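Aeromonas extracellular serine protease (Aeromonas sobria, PDB 3WQB) cleaves peptide bonds after paired basic residues, one of them lysine, as a secreted calcium-binding serine protease that probably acts as a virulence factor by attacking host plasma proteins. Local coordinates at residues T295-G300 with D327-M332; D110-H115 with M303-T308; Q35-N40 with P291-T296; S120-A125 with K133-R138. The protein carries 1 engineered substitution. All blocks are in the same frame, centred on the assembly; numbering follows the deposited sequence.

Contact 1: T295-G300 with D327-M332; sequences TTDLPG and DYNGVM. With CA (calcium ion), chain E.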
# COMPACT_ATOMS: atom_id res chain seq x y z
N THR A 295 7.20 -19.61 -4.90
CA THR A 295 6.18 -19.72 -3.86
C THR A 295 5.12 -20.76 -4.22
O THR A 295 5.22 -21.43 -5.25
CB THR A 295 5.52 -18.33 -3.62
OG1 THR A 295 4.67 -18.39 -2.47
CG2 THR A 295 4.73 -17.86 -4.84
N THR A 296 4.12 -20.89 -3.37
CA THR A 296 3.00 -21.78 -3.59
C THR A 296 2.04 -21.23 -4.64
O THR A 296 1.60 -20.08 -4.58
CB THR A 296 2.24 -22.01 -2.28
OG1 THR A 296 1.95 -20.75 -1.67
CG2 THR A 296 3.07 -22.83 -1.30
N ASP A 297 1.70 -22.08 -5.61
CA ASP A 297 0.75 -21.77 -6.66
C ASP A 297 -0.59 -22.42 -6.34
O ASP A 297 -0.68 -23.24 -5.43
CB ASP A 297 1.28 -22.34 -7.98
CG ASP A 297 0.58 -21.75 -9.18
OD1 ASP A 297 0.31 -20.53 -9.18
OD2 ASP A 297 0.29 -22.52 -10.13
N LEU A 298 -1.64 -22.05 -7.08
CA LEU A 298 -2.84 -22.87 -7.05
C LEU A 298 -2.47 -24.30 -7.44
O LEU A 298 -1.70 -24.50 -8.39
CB LEU A 298 -3.91 -22.34 -8.00
CG LEU A 298 -4.43 -20.92 -7.73
CD1 LEU A 298 -5.55 -20.58 -8.70
CD2 LEU A 298 -4.90 -20.78 -6.30
N PRO A 299 -2.96 -25.31 -6.69
CA PRO A 299 -2.51 -26.68 -6.96
C PRO A 299 -2.95 -27.22 -8.33
O PRO A 299 -4.03 -26.87 -8.81
CB PRO A 299 -3.12 -27.50 -5.83
CG PRO A 299 -4.21 -26.65 -5.25
CD PRO A 299 -3.87 -25.23 -5.53
N GLY A 300 -2.11 -28.04 -8.93
CA GLY A 300 -2.45 -28.70 -10.18
C GLY A 300 -1.95 -27.94 -11.39
O GLY A 300 -1.71 -26.73 -11.33
N ASP A 327 2.44 -27.27 -8.34
CA ASP A 327 1.96 -26.70 -7.09
C ASP A 327 2.71 -25.44 -6.68
O ASP A 327 2.34 -24.81 -5.68
CB ASP A 327 2.07 -27.72 -5.94
CG ASP A 327 1.06 -28.86 -6.04
OD1 ASP A 327 0.01 -28.72 -6.71
OD2 ASP A 327 1.31 -29.89 -5.39
N TYR A 328 3.75 -25.08 -7.43
CA TYR A 328 4.62 -23.93 -7.12
C TYR A 328 4.81 -23.08 -8.36
O TYR A 328 4.63 -23.56 -9.48
CB TYR A 328 5.97 -24.40 -6.52
CG TYR A 328 5.66 -25.34 -5.40
CD1 TYR A 328 5.30 -24.85 -4.15
CD2 TYR A 328 5.58 -26.72 -5.62
CE1 TYR A 328 4.93 -25.70 -3.12
CE2 TYR A 328 5.20 -27.59 -4.60
CZ TYR A 328 4.87 -27.07 -3.36
OH TYR A 328 4.48 -27.90 -2.34
N ASN A 329 5.11 -21.80 -8.18
CA ASN A 329 5.40 -20.94 -9.32
C ASN A 329 6.64 -20.09 -9.02
O ASN A 329 7.04 -19.99 -7.86
CB ASN A 329 4.18 -20.08 -9.74
CG ASN A 329 3.89 -18.92 -8.78
OD1 ASN A 329 4.67 -17.96 -8.69
ND2 ASN A 329 2.74 -18.98 -8.10
N GLY A 330 7.25 -19.53 -10.06
CA GLY A 330 8.44 -18.70 -9.91
C GLY A 330 8.26 -17.29 -10.41
O GLY A 330 9.23 -16.56 -10.64
N VAL A 331 7.00 -16.89 -10.61
CA VAL A 331 6.70 -15.60 -11.24
C VAL A 331 5.98 -14.61 -10.33
O VAL A 331 5.72 -13.48 -10.74
CB VAL A 331 5.90 -15.78 -12.56
CG1 VAL A 331 6.70 -16.58 -13.57
CG2 VAL A 331 4.54 -16.41 -12.28
N MET A 332 5.66 -15.02 -9.11
CA MET A 332 5.03 -14.08 -8.18
C MET A 332 5.97 -12.91 -7.93
O MET A 332 7.17 -13.09 -7.80
CB MET A 332 4.65 -14.79 -6.88
CG MET A 332 3.97 -13.91 -5.85
SD MET A 332 2.51 -13.09 -6.50
CE MET A 332 2.02 -12.14 -5.07
CA CA E . -0.66 -24.70 -10.56
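Asp297 divides its carboxylate between the calcium ion and Asn329. OD2 of Asp297 binds the metal at 2.4 Å, while ND2 of Asn329 donates to OD1 of Asp297 at 3.1 Å, coming from above the carboxylate plane; the amide and carboxylate planes stand almost perpendicular, 89° apart. OD1 also accepts from the backbone N of Tyr305. Leu298 O and Gly300 O join OD2 on the metal, and Met303 O, Asn306 O and Cys326 O complete the six ligands.

Behind this shell, Asp327 fastens the calcium loop twice. Asp327 O accepts Asp297 N at 2.8 Å, and Asp327 OD1, met nearly along the C-O bond, accepts Gly300 N at 3.1 Å. Gly300 suits the bend because its positive phi, 94°, would press a side chain against the preceding carbonyl. Asn329 can serve both sides: Asn329 OD1 accepts Val331 N at 3.2 Å, an Asx turn, and also Met332 N, which fixes the amide's rotation with ND2 toward Asp297; Ser118 is a further polar partner of the Asn329 side chain. Farther out, Thr295 and Asn329 form an antiparallel hydrogen-bonded pair, and Thr295 CG2 rests on Met332 CB at 3.7 Å.

The ligands from these residues are one carboxylate oxygen and two carbonyls, hard oxygens that suit calcium. The metal probably draws charge from Asp297, whose other oxygen is held by two N-H donors, tying the ion to the two-stranded sheet.

Contact 2: D110-H115 with M303-T308; sequences DPDTAH and MGYNRT. With CA (calcium ion), chain E.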
# COMPACT_ATOMS: atom_id res chain seq x y z
N ASP A 110 -11.18 -19.56 -10.41
CA ASP A 110 -10.59 -19.04 -11.63
C ASP A 110 -9.11 -19.39 -11.70
O ASP A 110 -8.36 -19.09 -10.78
CB ASP A 110 -10.79 -17.52 -11.67
CG ASP A 110 -10.14 -16.87 -12.86
OD1 ASP A 110 -10.69 -17.00 -13.97
OD2 ASP A 110 -9.10 -16.22 -12.67
N PRO A 111 -8.66 -20.03 -12.81
CA PRO A 111 -7.25 -20.44 -12.89
C PRO A 111 -6.21 -19.33 -12.69
O PRO A 111 -5.12 -19.61 -12.20
CB PRO A 111 -7.15 -21.04 -14.31
CG PRO A 111 -8.51 -21.53 -14.58
CD PRO A 111 -9.43 -20.51 -13.97
N ASP A 112 -6.53 -18.09 -13.08
CA ASP A 112 -5.55 -17.00 -12.93
C ASP A 112 -5.55 -16.31 -11.58
O ASP A 112 -4.71 -15.44 -11.33
CB ASP A 112 -5.62 -15.98 -14.06
CG ASP A 112 -4.39 -16.03 -14.93
OD1 ASP A 112 -3.25 -15.91 -14.40
OD2 ASP A 112 -4.54 -16.23 -16.15
N THR A 113 -6.45 -16.73 -10.71
CA THR A 113 -6.66 -16.09 -9.41
C THR A 113 -5.73 -16.75 -8.37
O THR A 113 -6.17 -17.34 -7.37
CB THR A 113 -8.18 -16.10 -9.07
OG1 THR A 113 -8.88 -15.38 -10.10
CG2 THR A 113 -8.49 -15.40 -7.78
N ALA A 114 -4.43 -16.63 -8.62
CA ALA A 114 -3.36 -17.31 -7.87
C ALA A 114 -2.63 -16.38 -6.92
O ALA A 114 -1.69 -16.78 -6.24
CB ALA A 114 -2.35 -17.94 -8.84
N HIS A 115 -3.07 -15.13 -6.88
CA HIS A 115 -2.33 -14.07 -6.22
C HIS A 115 -2.26 -14.29 -4.71
O HIS A 115 -1.18 -14.25 -4.10
CB HIS A 115 -3.01 -12.76 -6.61
CG HIS A 115 -2.26 -11.53 -6.23
ND1 HIS A 115 -2.51 -10.83 -5.07
CD2 HIS A 115 -1.33 -10.82 -6.91
CE1 HIS A 115 -1.74 -9.76 -5.03
NE2 HIS A 115 -1.03 -9.71 -6.14
N MET A 303 -4.56 -25.07 -12.79
CA MET A 303 -4.85 -23.86 -12.03
C MET A 303 -3.56 -23.14 -11.68
O MET A 303 -2.54 -23.78 -11.44
CB MET A 303 -5.58 -24.21 -10.72
CG MET A 303 -6.94 -24.88 -10.91
SD MET A 303 -8.22 -23.78 -11.56
CE MET A 303 -8.61 -22.84 -10.10
N GLY A 304 -3.64 -21.82 -11.62
CA GLY A 304 -2.55 -21.02 -11.06
C GLY A 304 -1.64 -20.40 -12.10
O GLY A 304 -1.87 -20.52 -13.31
N TYR A 305 -0.60 -19.73 -11.61
CA TYR A 305 0.41 -19.15 -12.51
C TYR A 305 1.29 -20.22 -13.17
O TYR A 305 1.89 -19.97 -14.21
CB TYR A 305 1.30 -18.16 -11.76
CG TYR A 305 0.60 -16.96 -11.15
CD1 TYR A 305 -0.51 -16.38 -11.75
CD2 TYR A 305 1.07 -16.41 -9.96
CE1 TYR A 305 -1.13 -15.27 -11.20
CE2 TYR A 305 0.46 -15.29 -9.39
CZ TYR A 305 -0.65 -14.74 -10.01
OH TYR A 305 -1.25 -13.63 -9.44
N ASN A 306 1.35 -21.40 -12.55
CA ASN A 306 2.00 -22.56 -13.14
C ASN A 306 0.90 -23.51 -13.59
O ASN A 306 0.35 -24.29 -12.80
CB ASN A 306 2.96 -23.21 -12.13
CG ASN A 306 3.69 -24.42 -12.70
OD1 ASN A 306 3.56 -24.75 -13.88
ND2 ASN A 306 4.48 -25.07 -11.85
N ARG A 307 0.55 -23.39 -14.87
CA ARG A 307 -0.49 -24.23 -15.46
C ARG A 307 -0.21 -24.40 -16.94
O ARG A 307 0.40 -23.54 -17.57
CB ARG A 307 -1.89 -23.66 -15.20
CG ARG A 307 -2.24 -22.39 -15.96
CD ARG A 307 -3.66 -21.94 -15.66
NE ARG A 307 -4.10 -20.88 -16.57
CZ ARG A 307 -3.99 -19.57 -16.32
NH1 ARG A 307 -3.45 -19.15 -15.19
NH2 ARG A 307 -4.42 -18.68 -17.20
N THR A 308 -0.69 -25.51 -17.49
CA THR A 308 -0.33 -25.93 -18.83
C THR A 308 -0.64 -24.89 -19.91
O THR A 308 0.17 -24.67 -20.81
CB THR A 308 -0.95 -27.31 -19.16
OG1 THR A 308 -0.66 -28.22 -18.09
CG2 THR A 308 -0.39 -27.88 -20.47
CA CA E . -0.66 -24.70 -10.56
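Pro111 O and Gly304 N join the two irregular segments through a 2.7 Å hydrogen bond, the donor lying in the carbonyl plane on a lone pair. Pro111 follows Asp110 in a type I turn that ends at Thr113, a position its fixed phi suits. Gly304 takes a positive phi of 100° that glycine tolerates, in the turn whose Met303 O and Asn306 O bind the calcium ion.

Ala114, small enough to sit close, sets CB squarely over the centre of the Tyr305 ring, 3.6 Å from its centroid, a CH-pi contact. Tyr305 OH reaches the edge of the His115 ring and lies 3.4 Å from His115 CB. Near the surface, Arg307 NH2 and Asp112 OD2 make a salt bridge of 2.7 Å; OD2 lies near the guanidinium plane, but NH2 stands above the carboxylate. NH1 of Arg307 turns back to Gly304 O at 2.8 Å, NE bridges to Asp309, and Pro111 CB lies over one guanidinium face, offset toward the rim.

His115, a predicted member of the charge relay, bonds through ND1 to Asp78 and begins helix 115-124. Its side chain touches Met332, while Tyr305 packs on Val331, so the contact joins the start of that helix to strand 331-332 and the calcium loop.

Contact 3: Q35-N40 with P291-T296; sequences QWYLLN and PAMVTT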
# COMPACT_ATOMS: atom_id res chain seq x y z
N GLN A 35 14.59 -19.77 -3.35
CA GLN A 35 13.91 -18.62 -2.73
C GLN A 35 14.99 -17.61 -2.31
O GLN A 35 15.43 -17.58 -1.16
CB GLN A 35 13.09 -19.07 -1.52
CG GLN A 35 11.95 -20.02 -1.86
CD GLN A 35 11.27 -20.53 -0.60
OE1 GLN A 35 11.51 -21.67 -0.19
NE2 GLN A 35 10.45 -19.69 0.02
N TRP A 36 15.43 -16.80 -3.27
CA TRP A 36 16.52 -15.86 -3.01
C TRP A 36 16.14 -14.85 -1.96
O TRP A 36 17.00 -14.24 -1.34
CB TRP A 36 16.95 -15.13 -4.31
CG TRP A 36 15.83 -14.30 -4.89
CD1 TRP A 36 14.90 -14.71 -5.80
CD2 TRP A 36 15.50 -12.94 -4.56
NE1 TRP A 36 14.01 -13.70 -6.07
CE2 TRP A 36 14.36 -12.60 -5.33
CE3 TRP A 36 16.06 -11.98 -3.71
CZ2 TRP A 36 13.76 -11.33 -5.25
CZ3 TRP A 36 15.47 -10.72 -3.65
CH2 TRP A 36 14.33 -10.40 -4.43
N TYR A 37 14.84 -14.64 -1.77
CA TYR A 37 14.38 -13.68 -0.79
C TYR A 37 14.63 -14.14 0.65
O TYR A 37 14.79 -13.31 1.55
CB TYR A 37 12.91 -13.31 -1.02
CG TYR A 37 11.92 -14.45 -1.07
CD1 TYR A 37 11.64 -15.11 -2.27
CD2 TYR A 37 11.19 -14.81 0.06
CE1 TYR A 37 10.68 -16.13 -2.33
CE2 TYR A 37 10.24 -15.82 0.01
CZ TYR A 37 10.00 -16.48 -1.19
OH TYR A 37 9.04 -17.47 -1.24
N LEU A 38 14.68 -15.45 0.86
CA LEU A 38 15.08 -15.98 2.17
C LEU A 38 16.58 -15.81 2.37
O LEU A 38 17.03 -15.37 3.43
CB LEU A 38 14.74 -17.47 2.29
CG LEU A 38 13.29 -17.92 2.16
CD1 LEU A 38 13.22 -19.43 2.33
CD2 LEU A 38 12.42 -17.21 3.20
N LEU A 39 17.35 -16.16 1.34
CA LEU A 39 18.81 -16.08 1.37
C LEU A 39 19.24 -16.00 -0.09
O LEU A 39 19.01 -16.92 -0.89
CB LEU A 39 19.41 -17.31 2.07
CG LEU A 39 20.90 -17.30 2.44
CD1 LEU A 39 21.19 -18.38 3.44
CD2 LEU A 39 21.78 -17.49 1.21
N ASN A 40 19.84 -14.87 -0.43
CA ASN A 40 20.24 -14.58 -1.80
C ASN A 40 21.71 -14.90 -1.98
O ASN A 40 22.57 -14.18 -1.47
CB ASN A 40 19.98 -13.10 -2.10
CG ASN A 40 20.23 -12.72 -3.55
OD1 ASN A 40 20.93 -13.42 -4.29
ND2 ASN A 40 19.65 -11.60 -3.95
N PRO A 291 15.21 -12.81 -11.42
CA PRO A 291 14.45 -13.55 -10.39
C PRO A 291 13.16 -12.87 -9.93
O PRO A 291 13.09 -11.64 -9.79
CB PRO A 291 15.44 -13.65 -9.22
CG PRO A 291 16.77 -13.53 -9.86
CD PRO A 291 16.58 -12.53 -10.96
N ALA A 292 12.15 -13.70 -9.69
CA ALA A 292 10.98 -13.29 -8.94
C ALA A 292 10.81 -14.22 -7.73
O ALA A 292 11.80 -14.81 -7.27
CB ALA A 292 9.73 -13.23 -9.82
N MET A 293 9.59 -14.37 -7.21
CA MET A 293 9.38 -15.05 -5.93
C MET A 293 8.87 -16.47 -6.15
O MET A 293 7.74 -16.67 -6.60
CB MET A 293 8.39 -14.26 -5.08
CG MET A 293 8.68 -12.77 -4.93
SD MET A 293 10.13 -12.35 -3.94
CE MET A 293 9.44 -12.58 -2.31
N VAL A 294 9.71 -17.44 -5.81
CA VAL A 294 9.29 -18.84 -5.84
C VAL A 294 8.40 -19.12 -4.63
O VAL A 294 8.79 -18.87 -3.49
CB VAL A 294 10.51 -19.80 -5.87
CG1 VAL A 294 10.06 -21.25 -5.71
CG2 VAL A 294 11.28 -19.60 -7.18
N THR A 295 7.20 -19.61 -4.90
CA THR A 295 6.18 -19.72 -3.86
C THR A 295 5.12 -20.76 -4.22
O THR A 295 5.22 -21.43 -5.25
CB THR A 295 5.52 -18.33 -3.62
OG1 THR A 295 4.67 -18.39 -2.47
CG2 THR A 295 4.73 -17.86 -4.84
N THR A 296 4.12 -20.89 -3.37
CA THR A 296 3.00 -21.78 -3.59
C THR A 296 2.04 -21.23 -4.64
O THR A 296 1.60 -20.08 -4.58
CB THR A 296 2.24 -22.01 -2.28
OG1 THR A 296 1.95 -20.75 -1.67
CG2 THR A 296 3.07 -22.83 -1.30
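Met293 lays its methyl on the Tyr37 ring: CE of Met293 stands 3.5 Å from the ring centroid, 19° off the normal, a CH-pi contact. The chain gets there by bending twice, with chi3 at -78° turning CE back over the ring. Gln35 CB lies on the opposite face, offset toward the rim, so the phenol is clasped between two aliphatic groups. Met293 SD also makes oblique Met-aromatic contacts, with Tyr37 and, 4.9 Å from the centroid of the six-membered ring, with Trp36. A flexible, polarisable methionine suits a place where two aromatic residues meet it from different directions.

The indole of Trp36 crosses both Met293 and Pro291 at about a right angle, and Pro291 CB lies 3.5 Å from Trp36 NE1. NE1 of Trp36 donates to Ala292 O at 2.7 Å, from above the carbonyl plane. Tyr37 OH, at the far end of its ring, donates to Val294 O at 2.7 Å. The hydroxyl of Tyr37 accepts in turn from Gln35 NE2 at 2.9 Å, and NE2 also reaches Lys133 O. Ile122 and Thr282 touch both Tyr37 and Met293.

In this buried place, tryptophan and tyrosine offer broad apolar surface together with one donor each, and those donors meet the carbonyls of Ala292 and Val294. The N-terminal loop is thereby pinned to strand 293-296 by hydrophobic packing whose polar atoms are paired, not left in the core without partners.

Contact 4: S120-A125 with K133-R138; sequences SGIIAA and KGIAPR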
# COMPACT_ATOMS: atom_id res chain seq x y z
N SER A 120 0.39 -16.03 0.29
CA SER A 120 0.36 -16.85 1.48
C SER A 120 1.60 -17.71 1.66
O SER A 120 2.12 -17.84 2.77
CB SER A 120 -0.91 -17.71 1.52
OG SER A 120 -2.04 -16.86 1.59
N GLY A 121 2.10 -18.28 0.56
CA GLY A 121 3.29 -19.11 0.60
C GLY A 121 4.55 -18.36 0.97
O GLY A 121 5.42 -18.89 1.66
N ILE A 122 4.68 -17.12 0.50
CA ILE A 122 5.80 -16.28 0.88
C ILE A 122 5.83 -16.14 2.41
O ILE A 122 6.89 -16.23 3.03
CB ILE A 122 5.75 -14.92 0.17
CG1 ILE A 122 6.01 -15.11 -1.33
CG2 ILE A 122 6.73 -13.92 0.79
CD1 ILE A 122 5.61 -13.91 -2.17
N ILE A 123 4.66 -15.93 3.00
CA ILE A 123 4.58 -15.79 4.45
C ILE A 123 4.84 -17.09 5.19
O ILE A 123 5.67 -17.14 6.10
CB ILE A 123 3.21 -15.25 4.90
CG1 ILE A 123 2.87 -13.95 4.17
CG2 ILE A 123 3.20 -15.01 6.41
CD1 ILE A 123 1.50 -13.42 4.48
N ALA A 124 4.13 -18.15 4.80
CA ALA A 124 3.98 -19.29 5.69
C ALA A 124 3.87 -20.66 4.99
O ALA A 124 3.20 -21.56 5.50
CB ALA A 124 2.79 -19.06 6.61
N ALA A 125 4.55 -20.84 3.86
CA ALA A 125 4.66 -22.19 3.31
C ALA A 125 5.24 -23.10 4.39
O ALA A 125 6.17 -22.72 5.12
CB ALA A 125 5.50 -22.22 2.04
N LYS A 133 9.83 -22.99 1.63
CA LYS A 133 9.82 -22.70 3.06
C LYS A 133 9.32 -21.28 3.25
O LYS A 133 9.87 -20.34 2.67
CB LYS A 133 11.22 -22.85 3.65
CG LYS A 133 11.27 -22.83 5.18
CD LYS A 133 12.71 -22.82 5.69
CE LYS A 133 12.78 -23.02 7.20
NZ LYS A 133 14.16 -22.83 7.74
N GLY A 134 8.28 -21.10 4.06
CA GLY A 134 7.82 -19.75 4.36
C GLY A 134 8.86 -18.93 5.11
O GLY A 134 9.76 -19.48 5.76
N ILE A 135 8.73 -17.61 5.02
CA ILE A 135 9.53 -16.72 5.86
C ILE A 135 9.26 -17.02 7.34
O ILE A 135 10.19 -17.06 8.15
CB ILE A 135 9.17 -15.27 5.55
CG1 ILE A 135 9.69 -14.88 4.18
CG2 ILE A 135 9.71 -14.30 6.60
CD1 ILE A 135 9.03 -13.61 3.64
N ALA A 136 7.99 -17.24 7.66
CA ALA A 136 7.51 -17.50 9.01
C ALA A 136 6.68 -18.79 8.93
O ALA A 136 5.44 -18.76 9.01
CB ALA A 136 6.68 -16.33 9.51
N PRO A 137 7.36 -19.94 8.78
CA PRO A 137 6.67 -21.19 8.44
C PRO A 137 5.87 -21.81 9.58
O PRO A 137 5.23 -22.85 9.39
CB PRO A 137 7.81 -22.11 8.00
CG PRO A 137 8.98 -21.64 8.76
CD PRO A 137 8.82 -20.14 8.89
N ARG A 138 5.87 -21.17 10.74
CA ARG A 138 5.00 -21.62 11.83
C ARG A 138 3.84 -20.65 12.10
O ARG A 138 3.04 -20.87 13.02
CB ARG A 138 5.80 -21.93 13.09
CG ARG A 138 6.79 -23.09 12.93
CD ARG A 138 7.44 -23.47 14.25
NE ARG A 138 6.45 -23.95 15.20
CZ ARG A 138 6.60 -23.97 16.53
NH1 ARG A 138 7.71 -23.54 17.10
NH2 ARG A 138 5.61 -24.42 17.28
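Ile122 and Ile123 lie toward the C-terminal end of helix 115-124, and their carbonyls find donors in the returning loop. Ile135 N donates to Ile122 O at 3.0 Å, almost straight at 173°, and Ala136 N donates to Ile123 O at 2.8 Å. Farther on, Ala125 O accepts Gly134 N at 2.9 Å. Earlier carbonyls keep helical partners: Ser120 O takes Ala124 N, and Gly121 O takes Ala125 N. Ala124 O is met by ND2 of Asn91, which also serves Pro137 O.

Other polar groups of the loop find partners in neighbouring parts of the chain. Ile135 O pairs with His63 NE2, and Lys133, fully extended, carries NZ to Pro26 O. Pro137 has no N-H to satisfy, and Pro137 CB lies 3.4 Å from Ala125 O.

The backbones come very close, with Gly134 CA only 4.1 Å from Ala124 CA; glycine fits because a CB would point straight into the helix end. Ile122 and Ile135 lie side by side, Ile122 CG2 3.7 Å from Ile135 CD1. Ile122 also reaches Met293 and Thr295, and Ile123 packs on strand 73-77.

Carbonyls at a helix C-terminus lack in-helix donors and would concentrate partial negative charge; Ile135 N and Ala136 N probably offset it, while Gly134 N satisfies Ala125 O. These bonds close the base of the loop from Val126 to Thr132, which supplies ligands to a calcium site.

In the fold
Contacts 3 and 4 are wholly buried and contact 1 largely so, whereas contact 2 is partly buried and carries the salt bridge, on its outer side. Contacts 1 and 2 share one calcium ion, each supplying ligands. Contacts 1 and 3 share strand 293-296, which pairs with strand 328-329 in one and receives aromatic side chains in the other. Contact 4 adjoins both: Thr295 and Thr296 lie against Gly121 and Ile122 of helix 115-124, whose first residue, His115, belongs to contact 2. Chemistry follows position: calcium and a shared carboxylate in contact 1, the same ion with a salt bridge and an aromatic face in contact 2, aromatic-sulfur packing in contact 3, backbone bonding in contact 4.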